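Local atomic coordinates of pectate lyase (Cellvibrio cellulosa, PDB entry 1GXM), a protein that cleaves pectate by anti-beta-elimination as a family 10 polysaccharide lyase, here represented by its catalytic module alone, the natural protein also having carbohydrate-binding modules. Residues A[243-246]-A[250-253]; A[106-111]-A[164-169]; A[296-299]-A[303-306]. One frame throughout, in Å; residues are numbered along the deposited sequence. Where two conformers were deposited one is given.

Contact 1: residues A[243-246]-A[250-253]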
loop_
_atom_site.group_PDB
_atom_site.type_symbol
_atom_site.label_atom_id
_atom_site.label_comp_id
_atom_site.label_asym_id
_atom_site.label_seq_id
_atom_site.Cartn_x
_atom_site.Cartn_y
_atom_site.Cartn_z
ATOM N N VAL A 243 13.155 3.282 -7.925
ATOM C CA VAL A 243 13.752 4.420 -7.257
ATOM C C VAL A 243 14.311 5.397 -8.292
ATOM O O VAL A 243 14.157 6.605 -8.162
ATOM C CB VAL A 243 14.857 3.980 -6.287
ATOM C CG1 VAL A 243 15.699 5.164 -5.841
ATOM C CG2 VAL A 243 14.242 3.237 -5.110
ATOM N N ALA A 244 14.931 4.876 -9.339
ATOM C CA ALA A 244 15.444 5.717 -10.412
ATOM C C ALA A 244 14.309 6.498 -11.072
ATOM O O ALA A 244 14.464 7.639 -11.450
ATOM C CB ALA A 244 16.180 4.906 -11.424
ATOM N N TRP A 245 13.161 5.855 -11.231
ATOM C CA TRP A 245 12.006 6.526 -11.796
ATOM C C TRP A 245 11.590 7.680 -10.910
ATOM O O TRP A 245 11.361 8.772 -11.396
ATOM C CB TRP A 245 10.871 5.528 -12.020
ATOM C CG TRP A 245 9.636 6.127 -12.578
ATOM C CD1 TRP A 245 9.334 6.324 -13.879
ATOM C CD2 TRP A 245 8.538 6.628 -11.825
ATOM N NE1 TRP A 245 8.107 6.926 -13.994
ATOM C CE2 TRP A 245 7.582 7.099 -12.741
ATOM C CE3 TRP A 245 8.249 6.692 -10.461
ATOM C CZ2 TRP A 245 6.377 7.639 -12.346
ATOM C CZ3 TRP A 245 7.050 7.231 -10.070
ATOM C CH2 TRP A 245 6.130 7.693 -11.003
ATOM N N PHE A 246 11.514 7.456 -9.616
ATOM C CA PHE A 246 11.116 8.515 -8.700
ATOM C C PHE A 246 12.117 9.654 -8.738
ATOM O O PHE A 246 11.758 10.823 -8.621
ATOM C CB PHE A 246 10.997 7.994 -7.281
ATOM C CG PHE A 246 9.620 7.542 -6.935
ATOM C CD1 PHE A 246 8.642 8.476 -6.678
ATOM C CD2 PHE A 246 9.287 6.199 -6.897
ATOM C CE1 PHE A 246 7.369 8.097 -6.390
ATOM C CE2 PHE A 246 8.014 5.820 -6.584
ATOM C CZ PHE A 246 7.050 6.757 -6.344
ATOM N N ARG A 250 12.544 13.374 -15.432
ATOM C CA ARG A 250 11.408 13.147 -16.324
ATOM C C ARG A 250 10.164 12.726 -15.528
ATOM O O ARG A 250 9.091 12.568 -16.096
ATOM C CB ARG A 250 11.718 12.125 -17.398
ATOM C CG ARG A 250 11.881 10.755 -16.895
ATOM C CD ARG A 250 12.593 9.796 -17.846
ATOM N NE ARG A 250 12.422 8.415 -17.399
ATOM C CZ ARG A 250 11.331 7.677 -17.608
ATOM N NH1 ARG A 250 10.305 8.173 -18.290
ATOM N NH2 ARG A 250 11.283 6.426 -17.149
ATOM N N THR A 251 10.328 12.537 -14.223
ATOM C CA THR A 251 9.243 12.167 -13.320
ATOM C C THR A 251 8.912 13.298 -12.379
ATOM O O THR A 251 7.797 13.771 -12.371
ATOM C CB THR A 251 9.618 10.942 -12.534
ATOM O OG1 THR A 251 9.799 9.855 -13.449
ATOM C CG2 THR A 251 8.503 10.518 -11.599
ATOM N N TYR A 252 9.863 13.764 -11.578
ATOM C CA TYR A 252 9.524 14.850 -10.694
ATOM C C TYR A 252 9.477 16.139 -11.462
ATOM O O TYR A 252 10.073 16.279 -12.520
ATOM C CB TYR A 252 10.480 14.964 -9.505
ATOM C CG TYR A 252 11.940 15.119 -9.805
ATOM C CD1 TYR A 252 12.460 16.303 -10.323
ATOM C CD2 TYR A 252 12.817 14.097 -9.531
ATOM C CE1 TYR A 252 13.821 16.444 -10.572
ATOM C CE2 TYR A 252 14.156 14.234 -9.765
ATOM C CZ TYR A 252 14.661 15.384 -10.311
ATOM O OH TYR A 252 16.010 15.496 -10.535
ATOM N N LEU A 253 8.738 17.075 -10.894
ATOM C CA LEU A 253 8.599 18.420 -11.414
ATOM C C LEU A 253 9.418 19.287 -10.476
ATOM O O LEU A 253 9.043 19.530 -9.332
ATOM C CB LEU A 253 7.136 18.850 -11.422
ATOM C CG LEU A 253 6.890 20.314 -11.790
ATOM C CD1 LEU A 253 7.276 20.599 -13.214
ATOM C CD2 LEU A 253 5.436 20.691 -11.538
#

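Contact 2: residues A[106-111]-A[164-169]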
loop_
_atom_site.group_PDB
_atom_site.type_symbol
_atom_site.label_atom_id
_atom_site.label_comp_id
_atom_site.label_asym_id
_atom_site.label_seq_id
_atom_site.Cartn_x
_atom_site.Cartn_y
_atom_site.Cartn_z
ATOM N N LEU A 106 -6.294 -12.642 4.770
ATOM C CA LEU A 106 -5.408 -12.053 3.777
ATOM C C LEU A 106 -4.938 -13.090 2.777
ATOM O O LEU A 106 -4.977 -12.873 1.574
ATOM C CB LEU A 106 -4.217 -11.364 4.422
ATOM C CG LEU A 106 -4.486 -10.104 5.238
ATOM C CD1 LEU A 106 -3.187 -9.623 5.814
ATOM C CD2 LEU A 106 -5.090 -9.003 4.394
ATOM N N VAL A 107 -4.521 -14.256 3.273
ATOM C CA VAL A 107 -4.069 -15.292 2.365
ATOM C C VAL A 107 -5.214 -15.847 1.519
ATOM O O VAL A 107 -5.067 -16.049 0.317
ATOM C CB VAL A 107 -3.308 -16.405 3.083
ATOM C CG1 VAL A 107 -2.857 -17.464 2.060
ATOM C CG2 VAL A 107 -2.093 -15.803 3.827
ATOM N N ASN A 108 -6.377 -16.048 2.132
ATOM C CA ASN A 108 -7.544 -16.520 1.389
ATOM C C ASN A 108 -7.940 -15.589 0.266
ATOM O O ASN A 108 -8.423 -16.026 -0.778
ATOM C CB ASN A 108 -8.748 -16.712 2.285
ATOM C CG ASN A 108 -8.661 -17.960 3.114
ATOM O OD1 ASN A 108 -7.911 -18.897 2.791
ATOM N ND2 ASN A 108 -9.435 -17.993 4.194
ATOM N N SER A 109 -7.709 -14.286 0.482
ATOM C CA SER A 109 -8.054 -13.287 -0.529
ATOM C C SER A 109 -7.131 -13.287 -1.722
ATOM O O SER A 109 -7.452 -12.714 -2.742
ATOM C CB SER A 109 -8.059 -11.909 0.094
ATOM O OG SER A 109 -6.761 -11.366 0.206
ATOM N N GLN A 110 -5.979 -13.925 -1.586
ATOM C CA GLN A 110 -4.946 -13.828 -2.583
ATOM C C GLN A 110 -5.266 -14.658 -3.814
ATOM O O GLN A 110 -5.605 -15.832 -3.719
ATOM C CB GLN A 110 -3.599 -14.235 -1.998
ATOM C CG GLN A 110 -2.431 -13.909 -2.884
ATOM C CD GLN A 110 -1.122 -14.169 -2.199
ATOM O OE1 GLN A 110 -0.932 -15.215 -1.574
ATOM N NE2 GLN A 110 -0.197 -13.220 -2.307
ATOM N N TYR A 111 -5.163 -14.052 -4.975
ATOM C CA TYR A 111 -5.318 -14.774 -6.203
ATOM C C TYR A 111 -4.134 -15.702 -6.444
ATOM O O TYR A 111 -3.087 -15.528 -5.856
ATOM C CB TYR A 111 -5.410 -13.820 -7.373
ATOM C CG TYR A 111 -6.635 -12.955 -7.470
ATOM C CD1 TYR A 111 -6.720 -11.740 -6.812
ATOM C CD2 TYR A 111 -7.661 -13.296 -8.327
ATOM C CE1 TYR A 111 -7.806 -10.907 -6.982
ATOM C CE2 TYR A 111 -8.749 -12.478 -8.487
ATOM C CZ TYR A 111 -8.803 -11.269 -7.825
ATOM O OH TYR A 111 -9.881 -10.463 -8.018
ATOM N N ARG A 164 3.722 -19.892 9.211
ATOM C CA ARG A 164 4.747 -19.046 8.589
ATOM C C ARG A 164 5.106 -19.506 7.193
ATOM O O ARG A 164 5.374 -18.684 6.339
ATOM C CB ARG A 164 5.975 -18.931 9.469
ATOM C CG ARG A 164 5.738 -18.050 10.646
ATOM C CD ARG A 164 6.957 -17.798 11.484
ATOM N NE ARG A 164 7.195 -18.962 12.330
ATOM C CZ ARG A 164 6.623 -19.154 13.506
ATOM N NH1 ARG A 164 5.835 -18.234 14.039
ATOM N NH2 ARG A 164 6.875 -20.264 14.193
ATOM N N THR A 165 5.088 -20.809 6.940
ATOM C CA THR A 165 5.331 -21.317 5.597
ATOM C C THR A 165 4.261 -20.804 4.647
ATOM O O THR A 165 4.555 -20.431 3.524
ATOM C CB THR A 165 5.345 -22.849 5.615
ATOM O OG1 THR A 165 6.502 -23.252 6.349
ATOM C CG2 THR A 165 5.513 -23.458 4.211
ATOM N N ARG A 166 3.017 -20.854 5.093
ATOM C CA ARG A 166 1.926 -20.381 4.280
ATOM C C ARG A 166 2.062 -18.891 4.015
ATOM O O ARG A 166 1.825 -18.442 2.916
ATOM C CB ARG A 166 0.598 -20.634 4.945
ATOM C CG ARG A 166 -0.571 -20.342 4.033
ATOM C CD ARG A 166 -1.868 -20.735 4.653
ATOM N NE ARG A 166 -3.024 -20.399 3.828
ATOM C CZ ARG A 166 -4.147 -19.864 4.295
ATOM N NH1 ARG A 166 -4.270 -19.553 5.578
ATOM N NH2 ARG A 166 -5.147 -19.606 3.469
ATOM N N PHE A 167 2.461 -18.149 5.026
ATOM C CA PHE A 167 2.663 -16.705 4.860
ATOM C C PHE A 167 3.837 -16.414 3.965
ATOM O O PHE A 167 3.757 -15.514 3.155
ATOM C CB PHE A 167 2.854 -16.001 6.187
ATOM C CG PHE A 167 1.727 -16.198 7.152
ATOM C CD1 PHE A 167 0.460 -16.506 6.714
ATOM C CD2 PHE A 167 1.953 -16.105 8.503
ATOM C CE1 PHE A 167 -0.567 -16.717 7.602
ATOM C CE2 PHE A 167 0.927 -16.310 9.407
ATOM C CZ PHE A 167 -0.340 -16.614 8.945
ATOM N N LYS A 168 4.927 -17.170 4.090
ATOM C CA LYS A 168 6.049 -16.980 3.194
ATOM C C LYS A 168 5.626 -17.211 1.750
ATOM O O LYS A 168 6.005 -16.465 0.851
ATOM C CB LYS A 168 7.217 -17.896 3.543
ATOM C CG LYS A 168 8.408 -17.605 2.686
ATOM C CD LYS A 168 9.615 -18.396 3.064
ATOM C CE LYS A 168 10.755 -18.075 2.115
ATOM N NZ LYS A 168 11.972 -18.905 2.392
ATOM N N THR A 169 4.829 -18.240 1.515
ATOM C CA THR A 169 4.322 -18.535 0.189
ATOM C C THR A 169 3.488 -17.346 -0.322
ATOM O O THR A 169 3.644 -16.909 -1.443
ATOM C CB THR A 169 3.501 -19.824 0.215
ATOM O OG1 THR A 169 4.400 -20.918 0.481
ATOM C CG2 THR A 169 2.822 -20.122 -1.125
#

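Contact 3: residues A[296-299]-A[303-306]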
loop_
_atom_site.group_PDB
_atom_site.type_symbol
_atom_site.label_atom_id
_atom_site.label_comp_id
_atom_site.label_asym_id
_atom_site.label_seq_id
_atom_site.Cartn_x
_atom_site.Cartn_y
_atom_site.Cartn_z
ATOM N N SER A 296 -12.360 11.848 -17.841
ATOM C CA SER A 296 -11.508 12.446 -18.859
ATOM C C SER A 296 -10.066 12.512 -18.384
ATOM O O SER A 296 -9.772 12.316 -17.213
ATOM C CB SER A 296 -12.011 13.833 -19.203
ATOM O OG SER A 296 -11.962 14.685 -18.075
ATOM N N LYS A 297 -9.176 12.799 -19.303
ATOM C CA LYS A 297 -7.761 12.850 -19.022
ATOM C C LYS A 297 -7.223 14.113 -19.661
ATOM O O LYS A 297 -7.470 14.379 -20.830
ATOM C CB LYS A 297 -7.091 11.591 -19.563
ATOM C CG LYS A 297 -5.635 11.498 -19.353
ATOM C CD LYS A 297 -5.140 10.131 -19.794
ATOM C CE LYS A 297 -3.637 10.029 -19.728
ATOM N NZ LYS A 297 -3.230 8.687 -20.221
ATOM N N PHE A 298 -6.513 14.916 -18.886
ATOM C CA PHE A 298 -6.074 16.209 -19.357
ATOM C C PHE A 298 -4.867 16.645 -18.567
ATOM O O PHE A 298 -4.487 16.015 -17.596
ATOM C CB PHE A 298 -7.228 17.199 -19.318
ATOM C CG PHE A 298 -7.888 17.301 -17.990
ATOM C CD1 PHE A 298 -8.894 16.437 -17.643
ATOM C CD2 PHE A 298 -7.516 18.274 -17.075
ATOM C CE1 PHE A 298 -9.498 16.545 -16.428
ATOM C CE2 PHE A 298 -8.099 18.338 -15.840
ATOM C CZ PHE A 298 -9.086 17.495 -15.526
ATOM N N TYR A 299 -4.229 17.708 -19.028
ATOM C CA TYR A 299 -2.887 18.047 -18.593
ATOM C C TYR A 299 -2.749 19.390 -17.900
ATOM O O TYR A 299 -1.642 19.728 -17.490
ATOM C CB TYR A 299 -1.919 17.920 -19.763
ATOM C CG TYR A 299 -1.842 16.507 -20.249
ATOM C CD1 TYR A 299 -1.076 15.568 -19.591
ATOM C CD2 TYR A 299 -2.588 16.087 -21.343
ATOM C CE1 TYR A 299 -1.015 14.275 -20.005
ATOM C CE2 TYR A 299 -2.530 14.772 -21.768
ATOM C CZ TYR A 299 -1.746 13.864 -21.086
ATOM O OH TYR A 299 -1.655 12.565 -21.486
ATOM N N GLN A 303 -8.330 23.063 -15.682
ATOM C CA GLN A 303 -9.464 22.559 -16.470
ATOM C C GLN A 303 -10.380 21.639 -15.662
ATOM O O GLN A 303 -11.455 21.255 -16.126
ATOM C CB GLN A 303 -8.969 21.777 -17.700
ATOM C CG GLN A 303 -8.192 22.385 -18.826
ATOM C CD GLN A 303 -7.840 21.289 -19.849
ATOM O OE1 GLN A 303 -6.706 20.767 -19.873
ATOM N NE2 GLN A 303 -8.828 20.894 -20.644
ATOM N N MET A 304 -9.931 21.240 -14.477
ATOM C CA MET A 304 -10.668 20.308 -13.647
ATOM C C MET A 304 -11.836 20.970 -12.949
ATOM O O MET A 304 -11.780 22.157 -12.643
ATOM C CB MET A 304 -9.720 19.777 -12.561
ATOM C CG MET A 304 -10.240 18.569 -11.813
ATOM S SD MET A 304 -9.065 18.064 -10.561
ATOM C CE MET A 304 -7.782 17.464 -11.591
ATOM N N SER A 305 -12.869 20.203 -12.636
ATOM C CA SER A 305 -13.930 20.686 -11.770
ATOM C C SER A 305 -13.351 21.143 -10.442
ATOM O O SER A 305 -12.401 20.573 -9.919
ATOM C CB SER A 305 -14.980 19.620 -11.517
ATOM O OG SER A 305 -14.475 18.524 -10.795
ATOM N N LEU A 306 -13.939 22.192 -9.897
ATOM C CA LEU A 306 -13.505 22.724 -8.626
ATOM C C LEU A 306 -13.531 21.644 -7.555
ATOM O O LEU A 306 -12.615 21.502 -6.749
ATOM C CB LEU A 306 -14.442 23.858 -8.244
ATOM C CG LEU A 306 -14.092 24.551 -6.959
ATOM C CD1 LEU A 306 -12.750 25.269 -7.058
ATOM C CD2 LEU A 306 -15.176 25.556 -6.661
HETATM O O HOH W 1 -5.026 19.303 -21.365
#

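Contact 1: residues A[243-246]-A[250-253]
T251 stands over one face of the W245 indole and uses both branches of its side chain. T251 CG2 lies 3.6 Å from the centroid of the six-membered ring of W245, only 8° off the ring normal, a CH-pi contact. The hydroxyl sits over the same flat system near the pyrrole end, yet its proton goes to the backbone: T251 OG1 donates to W245 O at 2.8 Å, tilted 32° from the carbonyl plane. The indole of W245 reaches the threonine because chi1 is 179°, with CG opposite the backbone N. Threonine suits the place because one small residue offers a methyl to the ring and a hydroxyl to the carbonyl. W245 NE1, too poorly angled for OG1, bonds instead to N286 OD1, while N286 ND2 reaches T251 OG1, so one amide ties indole and threonine together. R250 comes in at the indole edge, its guanidinium NH2 3.8 Å from W245 CD1 and its plane steeply turned; NH1 bonds to Q185. Y252 puts a ring edge to F246 O, which accepts from W277 NE1. A loop hydroxyl thus binds a last-turn carbonyl, a form of C-terminal helix capping, where helix 233-246 gives way to the loop leading to strand 256-258.

Contact 2: residues A[106-111]-A[164-169]
V107 fits between two residues of helix 161-181, giving one methyl to each. V107 CG2 meets the rim of the F167 phenyl, 3.9 Å from F167 CD1 and near the ring plane, the two side chains crossing at about a right angle. This is the buried, apolar end. F167 directs its first bond away from V107 and turns its ring back (chi1 -57°), so that the phenyl is buried against L144, A147 and A148 of helix 136-148 and stands edge-to-face with F159. A large flat residue serves well where three helices converge, and a beta-branched valine is compact enough to let helices 93-109 and 161-181 approach to 7.3 Å between V107 CA and F167 CA. Helices laid side by side in this way are consistent with the (alpha/alpha)3 toroid of family 10 lyases, placed in the six-hairpin clan.

The other methyl is packed more closely still. R166, its chain extended from CG to NE, reaches across and lays its guanidinium over V107, whose CG1 is 3.4 Å from R166 NE. With a face on the methyl, the in-plane N-H groups are left to point from the rim to polar partners.

That rim is the loose part. R166 NH2 meets N108 OD1 at 2.9 Å, but the bond is weak, bent to 129° at the hydrogen, with the amide and guanidinium planes 57° apart. The stronger partner of R166 is N104, one turn earlier on the same helix as N108, whose OD1 accepts from NH1. That nitrogen also binds a glycerol molecule, probably taken up from the crystallisation liquor.

Contact 3: residues A[296-299]-A[303-306]
Apolar contact comes first: the F298 ring runs up against the start of the 303-306 segment, F298 CZ lying 3.8 Å from M304 CB. F298 CE2 is 3.7 Å from M304 N, so the phenyl packs on backbone as well as side chain. The CG of F298 stands between its backbone N and carbonyl carbon (chi1 54°), which throws the ring toward the loop, and M304 crosses it at about a right angle. Bent at chi3 (-69°), the flexible, unbranched methionine chain brings M304 CE back to 4.1 Å from F298 CZ.

Q303 provides the mixed contact. Q303 CB rests 3.8 Å from F298 CD2, and the glutamine chain runs past the phenylalanine in the opposite direction, taking the amide to F298 CB.

Polar linkage across the contact is made by water. Y299 N donates to a water at 2.9 Å, which in turn donates to Q303 OE1 at 2.7 Å. Q303 has two conformers, so this bridge is probably made for part of the time.

Among its neighbours, F298 is backbone-bonded to F290 of the antiparallel strand 290-291, and F290 also touches M304. Beyond, S305 is the N-cap of helix 306-311, its OG accepting from R308 N, so the contact joins a two-stranded sheet to the start of that helix.

How the contacts relate
From the N terminus, contact 2 comes first and closes the longest loop: helix 93-109 is brought against helix 161-181 across 52 residues that include helix 136-148. Contact 1 follows, closing a three-residue turn where helix 233-246 ends and the chain heads for strand 256-258. Contact 3 closes another three-residue loop, between strand 297-298 and helix 306-311. The three lie in series, with none nested or crossed. Contact 2 joins helices; contact 1 packs a helix end against the loop after it, and contact 3 a strand against the loop leading into a helix, both across the chain's centre from contact 2. Contacts 1 and 3 have centres 23 Å apart; contact 2 is 33 Å and 40 Å from them, centre to centre.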